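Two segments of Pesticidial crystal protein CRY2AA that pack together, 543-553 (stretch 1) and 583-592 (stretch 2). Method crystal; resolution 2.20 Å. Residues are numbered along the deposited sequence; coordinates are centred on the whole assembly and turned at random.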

ATOM      1  N   TYR A 543     -23.451   7.034   8.334  1.00 20.49           N
ATOM      2  CA  TYR A 543     -22.409   7.706   7.572  1.00 17.99           C
ATOM      3  C   TYR A 543     -22.881   8.104   6.191  1.00 17.62           C
ATOM      4  O   TYR A 543     -23.864   7.567   5.675  1.00 17.27           O
ATOM      5  CB  TYR A 543     -21.199   6.781   7.371  1.00 14.85           C
ATOM      6  CG  TYR A 543     -20.514   6.267   8.620  1.00 15.32           C
ATOM      7  CD1 TYR A 543     -20.974   5.124   9.274  1.00 14.37           C
ATOM      8  CD2 TYR A 543     -19.380   6.908   9.128  1.00 12.25           C
ATOM      9  CE1 TYR A 543     -20.316   4.627  10.407  1.00 12.77           C
ATOM     10  CE2 TYR A 543     -18.722   6.423  10.259  1.00 12.06           C
ATOM     11  CZ  TYR A 543     -19.193   5.285  10.892  1.00 12.00           C
ATOM     12  OH  TYR A 543     -18.544   4.823  12.020  1.00 14.56           O
ATOM     13  N   ASN A 544     -22.170   9.053   5.592  1.00 17.96           N
ATOM     14  CA  ASN A 544     -22.454   9.442   4.219  1.00 18.86           C
ATOM     15  C   ASN A 544     -21.512   8.549   3.427  1.00 18.44           C
ATOM     16  O   ASN A 544     -20.309   8.503   3.701  1.00 16.28           O
ATOM     17  CB  ASN A 544     -22.099  10.903   3.949  1.00 24.09           C
ATOM     18  CG  ASN A 544     -23.195  11.854   4.351  1.00 28.67           C
ATOM     19  OD1 ASN A 544     -24.376  11.587   4.131  1.00 32.11           O
ATOM     20  ND2 ASN A 544     -22.810  12.987   4.931  1.00 29.14           N
ATOM     21  N   LEU A 545     -22.064   7.813   2.476  1.00 17.41           N
ATOM     22  CA  LEU A 545     -21.257   6.935   1.658  1.00 16.13           C
ATOM     23  C   LEU A 545     -20.744   7.687   0.445  1.00 17.23           C
ATOM     24  O   LEU A 545     -21.524   8.279  -0.310  1.00 16.90           O
ATOM     25  CB  LEU A 545     -22.069   5.722   1.197  1.00 16.48           C
ATOM     26  CG  LEU A 545     -21.387   4.771   0.210  1.00 15.88           C
ATOM     27  CD1 LEU A 545     -20.195   4.092   0.875  1.00 17.42           C
ATOM     28  CD2 LEU A 545     -22.394   3.730  -0.264  1.00 15.49           C
ATOM     29  N   TYR A 546     -19.426   7.671   0.276  1.00 14.82           N
ATOM     30  CA  TYR A 546     -18.781   8.314  -0.853  1.00 14.72           C
ATOM     31  C   TYR A 546     -18.068   7.241  -1.656  1.00 15.95           C
ATOM     32  O   TYR A 546     -17.374   6.392  -1.099  1.00 13.56           O
ATOM     33  CB  TYR A 546     -17.739   9.342  -0.392  1.00 17.39           C
ATOM     34  CG  TYR A 546     -18.295  10.620   0.194  1.00 18.74           C
ATOM     35  CD1 TYR A 546     -18.679  10.685   1.530  1.00 18.96           C
ATOM     36  CD2 TYR A 546     -18.433  11.772  -0.590  1.00 18.65           C
ATOM     37  CE1 TYR A 546     -19.186  11.861   2.082  1.00 21.96           C
ATOM     38  CE2 TYR A 546     -18.941  12.955  -0.049  1.00 21.82           C
ATOM     39  CZ  TYR A 546     -19.315  12.992   1.288  1.00 22.98           C
ATOM     40  OH  TYR A 546     -19.824  14.156   1.820  1.00 25.18           O
ATOM     41  N   LEU A 547     -18.248   7.265  -2.967  1.00 15.04           N
ATOM     42  CA  LEU A 547     -17.563   6.306  -3.814  1.00 16.40           C
ATOM     43  C   LEU A 547     -16.573   7.080  -4.657  1.00 15.88           C
ATOM     44  O   LEU A 547     -16.954   7.996  -5.387  1.00 15.79           O
ATOM     45  CB  LEU A 547     -18.542   5.552  -4.723  1.00 14.70           C
ATOM     46  CG  LEU A 547     -19.546   4.618  -4.033  1.00 17.57           C
ATOM     47  CD1 LEU A 547     -20.294   3.818  -5.083  1.00 14.71           C
ATOM     48  CD2 LEU A 547     -18.824   3.676  -3.079  1.00 11.11           C
ATOM     49  N   ARG A 548     -15.296   6.741  -4.512  1.00 15.88           N
ATOM     50  CA  ARG A 548     -14.258   7.381  -5.303  1.00 16.38           C
ATOM     51  C   ARG A 548     -14.207   6.558  -6.579  1.00 15.74           C
ATOM     52  O   ARG A 548     -13.922   5.361  -6.548  1.00 14.81           O
ATOM     53  CB  ARG A 548     -12.903   7.348  -4.584  1.00 14.52           C
ATOM     54  CG  ARG A 548     -11.754   7.874  -5.440  1.00 14.66           C
ATOM     55  CD  ARG A 548     -10.548   8.301  -4.608  1.00 17.16           C
ATOM     56  NE  ARG A 548     -10.815   9.507  -3.828  1.00 14.17           N
ATOM     57  CZ  ARG A 548      -9.898  10.171  -3.128  1.00 14.73           C
ATOM     58  NH1 ARG A 548      -8.640   9.750  -3.106  1.00 14.04           N
ATOM     59  NH2 ARG A 548     -10.236  11.261  -2.450  1.00 12.93           N
ATOM     60  N   VAL A 549     -14.504   7.199  -7.702  1.00 17.62           N
ATOM     61  CA  VAL A 549     -14.523   6.491  -8.971  1.00 17.00           C
ATOM     62  C   VAL A 549     -13.976   7.322 -10.113  1.00 18.25           C
ATOM     63  O   VAL A 549     -13.833   8.544 -10.010  1.00 16.41           O
ATOM     64  CB  VAL A 549     -15.965   6.076  -9.357  1.00 17.68           C
ATOM     65  CG1 VAL A 549     -16.700   5.523  -8.143  1.00 14.54           C
ATOM     66  CG2 VAL A 549     -16.716   7.278  -9.934  1.00 15.24           C
ATOM     67  N   SER A 550     -13.688   6.637 -11.213  1.00 17.16           N
ATOM     68  CA  SER A 550     -13.202   7.286 -12.418  1.00 18.75           C
ATOM     69  C   SER A 550     -14.050   6.741 -13.559  1.00 19.41           C
ATOM     70  O   SER A 550     -14.234   5.530 -13.676  1.00 19.22           O
ATOM     71  CB  SER A 550     -11.729   6.963 -12.666  1.00 15.94           C
ATOM     72  OG  SER A 550     -11.283   7.579 -13.865  1.00 16.15           O
ATOM     73  N   SER A 551     -14.571   7.634 -14.388  1.00 20.94           N
ATOM     74  CA  SER A 551     -15.404   7.218 -15.504  1.00 24.01           C
ATOM     75  C   SER A 551     -15.176   8.144 -16.694  1.00 24.48           C
ATOM     76  O   SER A 551     -15.774   9.217 -16.781  1.00 22.39           O
ATOM     77  CB  SER A 551     -16.880   7.246 -15.086  1.00 23.92           C
ATOM     78  OG  SER A 551     -17.722   6.770 -16.123  1.00 27.20           O
ATOM     79  N   ILE A 552     -14.292   7.734 -17.597  1.00 25.78           N
ATOM     80  CA  ILE A 552     -14.013   8.535 -18.779  1.00 27.58           C
ATOM     81  C   ILE A 552     -15.102   8.194 -19.783  1.00 28.04           C
ATOM     82  O   ILE A 552     -14.868   7.538 -20.795  1.00 28.67           O
ATOM     83  CB  ILE A 552     -12.634   8.212 -19.368  1.00 26.65           C
ATOM     84  CG1 ILE A 552     -11.602   8.100 -18.242  1.00 24.15           C
ATOM     85  CG2 ILE A 552     -12.230   9.299 -20.355  1.00 23.26           C
ATOM     86  CD1 ILE A 552     -11.520   9.332 -17.355  1.00 21.71           C
ATOM     87  N   GLY A 553     -16.306   8.645 -19.457  1.00 30.09           N
ATOM     88  CA  GLY A 553     -17.477   8.393 -20.269  1.00 30.45           C
ATOM     89  C   GLY A 553     -18.625   8.351 -19.284  1.00 31.72           C
ATOM     90  O   GLY A 553     -18.409   8.552 -18.087  1.00 28.67           O
ATOM     91  N   ASN A 583      -2.665   6.844 -13.338  1.00 17.84           N
ATOM     92  CA  ASN A 583      -2.584   5.755 -14.306  1.00 17.79           C
ATOM     93  C   ASN A 583      -3.770   5.763 -15.280  1.00 18.93           C
ATOM     94  O   ASN A 583      -4.315   4.715 -15.624  1.00 17.92           O
ATOM     95  CB  ASN A 583      -2.514   4.415 -13.565  1.00 19.47           C
ATOM     96  CG  ASN A 583      -2.200   3.253 -14.483  1.00 23.35           C
ATOM     97  OD1 ASN A 583      -1.438   3.390 -15.434  1.00 24.90           O
ATOM     98  ND2 ASN A 583      -2.782   2.095 -14.192  1.00 22.51           N
ATOM     99  N   GLY A 584      -4.170   6.955 -15.715  1.00 19.93           N
ATOM    100  CA  GLY A 584      -5.281   7.062 -16.648  1.00 21.74           C
ATOM    101  C   GLY A 584      -6.618   7.390 -16.004  1.00 22.43           C
ATOM    102  O   GLY A 584      -7.509   7.935 -16.653  1.00 22.38           O
ATOM    103  N   ALA A 585      -6.767   7.064 -14.724  1.00 20.63           N
ATOM    104  CA  ALA A 585      -8.017   7.338 -14.025  1.00 19.54           C
ATOM    105  C   ALA A 585      -8.053   8.769 -13.490  1.00 17.85           C
ATOM    106  O   ALA A 585      -7.037   9.306 -13.059  1.00 19.60           O
ATOM    107  CB  ALA A 585      -8.205   6.344 -12.876  1.00 17.37           C
ATOM    108  N   ARG A 586      -9.226   9.388 -13.543  1.00 17.37           N
ATOM    109  CA  ARG A 586      -9.412  10.745 -13.035  1.00 19.86           C
ATOM    110  C   ARG A 586     -10.550  10.647 -12.036  1.00 20.77           C
ATOM    111  O   ARG A 586     -11.723  10.798 -12.385  1.00 20.13           O
ATOM    112  CB  ARG A 586      -9.783  11.703 -14.165  1.00 22.59           C
ATOM    113  CG  ARG A 586      -8.640  11.988 -15.112  1.00 28.06           C
ATOM    114  CD  ARG A 586      -9.127  12.759 -16.315  1.00 32.75           C
ATOM    115  NE  ARG A 586      -8.562  12.209 -17.536  1.00 36.89           N
ATOM    116  CZ  ARG A 586      -9.082  12.388 -18.742  1.00 39.34           C
ATOM    117  NH1 ARG A 586     -10.188  13.108 -18.893  1.00 40.46           N
ATOM    118  NH2 ARG A 586      -8.502  11.836 -19.798  1.00 42.81           N
ATOM    119  N   PHE A 587     -10.189  10.394 -10.785  1.00 19.77           N
ATOM    120  CA  PHE A 587     -11.180  10.209  -9.745  1.00 18.98           C
ATOM    121  C   PHE A 587     -12.027  11.413  -9.381  1.00 19.89           C
ATOM    122  O   PHE A 587     -11.664  12.569  -9.609  1.00 18.92           O
ATOM    123  CB  PHE A 587     -10.511   9.634  -8.482  1.00 16.71           C
ATOM    124  CG  PHE A 587     -10.071  10.673  -7.478  1.00 16.69           C
ATOM    125  CD1 PHE A 587     -10.991  11.269  -6.615  1.00 13.85           C
ATOM    126  CD2 PHE A 587      -8.732  11.036  -7.375  1.00 18.39           C
ATOM    127  CE1 PHE A 587     -10.582  12.205  -5.666  1.00 14.50           C
ATOM    128  CE2 PHE A 587      -8.312  11.974  -6.428  1.00 16.41           C
ATOM    129  CZ  PHE A 587      -9.239  12.557  -5.573  1.00 12.59           C
ATOM    130  N   SER A 588     -13.181  11.096  -8.814  1.00 19.94           N
ATOM    131  CA  SER A 588     -14.128  12.072  -8.323  1.00 19.73           C
ATOM    132  C   SER A 588     -14.847  11.337  -7.208  1.00 18.49           C
ATOM    133  O   SER A 588     -15.102  10.137  -7.322  1.00 19.13           O
ATOM    134  CB  SER A 588     -15.125  12.475  -9.404  1.00 19.87           C
ATOM    135  OG  SER A 588     -15.994  13.476  -8.905  1.00 17.30           O
ATOM    136  N   ASP A 589     -15.158  12.038  -6.125  1.00 17.92           N
ATOM    137  CA  ASP A 589     -15.860  11.414  -5.013  1.00 16.96           C
ATOM    138  C   ASP A 589     -17.353  11.646  -5.171  1.00 16.16           C
ATOM    139  O   ASP A 589     -17.821  12.778  -5.128  1.00 14.32           O
ATOM    140  CB  ASP A 589     -15.364  11.985  -3.682  1.00 16.00           C
ATOM    141  CG  ASP A 589     -13.916  11.637  -3.410  1.00 16.26           C
ATOM    142  OD1 ASP A 589     -13.434  10.644  -3.992  1.00 15.77           O
ATOM    143  OD2 ASP A 589     -13.265  12.344  -2.612  1.00 16.70           O
ATOM    144  N   ILE A 590     -18.089  10.559  -5.370  1.00 17.05           N
ATOM    145  CA  ILE A 590     -19.530  10.639  -5.547  1.00 17.54           C
ATOM    146  C   ILE A 590     -20.256  10.428  -4.228  1.00 17.77           C
ATOM    147  O   ILE A 590     -20.099   9.389  -3.580  1.00 14.77           O
ATOM    148  CB  ILE A 590     -20.045   9.572  -6.525  1.00 18.86           C
ATOM    149  CG1 ILE A 590     -19.126   9.465  -7.746  1.00 19.74           C
ATOM    150  CG2 ILE A 590     -21.472   9.911  -6.931  1.00 19.88           C
ATOM    151  CD1 ILE A 590     -19.025  10.737  -8.577  1.00 24.03           C
ATOM    152  N   ASN A 591     -21.050  11.418  -3.833  1.00 18.51           N
ATOM    153  CA  ASN A 591     -21.820  11.325  -2.599  1.00 18.90           C
ATOM    154  C   ASN A 591     -23.056  10.484  -2.913  1.00 18.66           C
ATOM    155  O   ASN A 591     -23.977  10.937  -3.595  1.00 20.80           O
ATOM    156  CB  ASN A 591     -22.214  12.730  -2.123  1.00 19.26           C
ATOM    157  CG  ASN A 591     -22.864  12.730  -0.740  1.00 20.56           C
ATOM    158  OD1 ASN A 591     -22.983  13.776  -0.097  1.00 22.26           O
ATOM    159  ND2 ASN A 591     -23.292  11.562  -0.282  1.00 17.75           N
ATOM    160  N   ILE A 592     -23.058   9.245  -2.433  1.00 20.22           N
ATOM    161  CA  ILE A 592     -24.170   8.335  -2.671  1.00 19.55           C
ATOM    162  C   ILE A 592     -25.344   8.630  -1.749  1.00 21.05           C
ATOM    163  O   ILE A 592     -26.496   8.613  -2.170  1.00 21.27           O
ATOM    164  CB  ILE A 592     -23.743   6.869  -2.464  1.00 17.69           C
ATOM    165  CG1 ILE A 592     -22.541   6.544  -3.357  1.00 17.67           C
ATOM    166  CG2 ILE A 592     -24.903   5.946  -2.781  1.00 13.02           C
ATOM    167  CD1 ILE A 592     -22.777   6.807  -4.835  1.00 14.54           C
TER

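Three residues cover the most surface in this contact: Arg548 (92 Å²), Ile592 (70 Å²) and Ile552 (61 Å²), out of 837 Å² buried when both sides are summed. The first two sit on paired strands, while Ile552 lies in the loop beyond them. The two strands, paired from Tyr546 with Asn591 to Val549 with Ser588, run at 148° to one another, an antiparallel arrangement with some twist, and their axes approach to 4.4 Å. The register follows from the bonds: Leu547 N donates to Ile590 O at 2.9 Å and Ile590 N returns to Leu547 O at 2.8 Å, while Val549 N reaches Ser588 O at 3.0 Å and Ser588 N reaches Val549 O at 2.9 Å. The last of these is the most bent of the four, with an N-H...O angle of 136° against 162° to 175° for the others.

Arg548 and Asp589 form a non-hydrogen-bonded pair between these two rings, their CA atoms 4.3 Å apart and their side chains on the same face of the sheet. The ends of both side chains come nearer to the opposing stretch than their CA-to-CB bonds would suggest, and they meet in a two-pronged salt bridge. Arg548 NE donates to Asp589 OD1 at 2.9 Å (173°), and Arg548 NH2 to Asp589 OD2 at 3.2 Å (177°). Such nearly linear angles require the carboxylate to sit at the guanidinium edge, near its plane, which leaves the faces of the guanidinium free for other contacts. Phe587 takes one of them: the two groups are stacked with centres 3.7 Å apart and planes at 24°, and Arg548 CZ stands 3.7 Å from the centroid of the Phe587 ring, 28° off its normal, as a cation-pi contact requires. The aliphatic part of the arginine joins in, with Arg548 CD 3.9 Å from the same centroid. One side chain thus combines charge pairing in its plane with stacking across it.

Ile592 points toward stretch 1 and is anchored by its own backbone, Ile592 N donating to Leu545 O at 2.8 Å (151°). Its side chain packs against two leucines: Ile592 CG1 lies 3.6 Å from Leu547 CG, and Ile592 CB lies 4.1 Å from Leu545 CD2. Further along the strands, Val549 CG2 approaches Ile590 CG1 at 3.9 Å, on the face that Leu547 and Ile590 share and that lies across the sheet from the salt bridge.

Beyond the ladder, contact passes to side chains. Ser550 OG accepts a hydrogen bond from Arg586 N at 2.8 Å (150°), so a serine hydroxyl meets a backbone amide where the regular bridges have stopped. Ile552, in the loop, points toward stretch 2 and places Ile552 CD1 4.1 Å from Arg586 NE, over one face of that guanidinium. This is looser packing than that of Arg548 on Phe587, and although Ile552 covers much area, no hydrogen bond across the contact involves it.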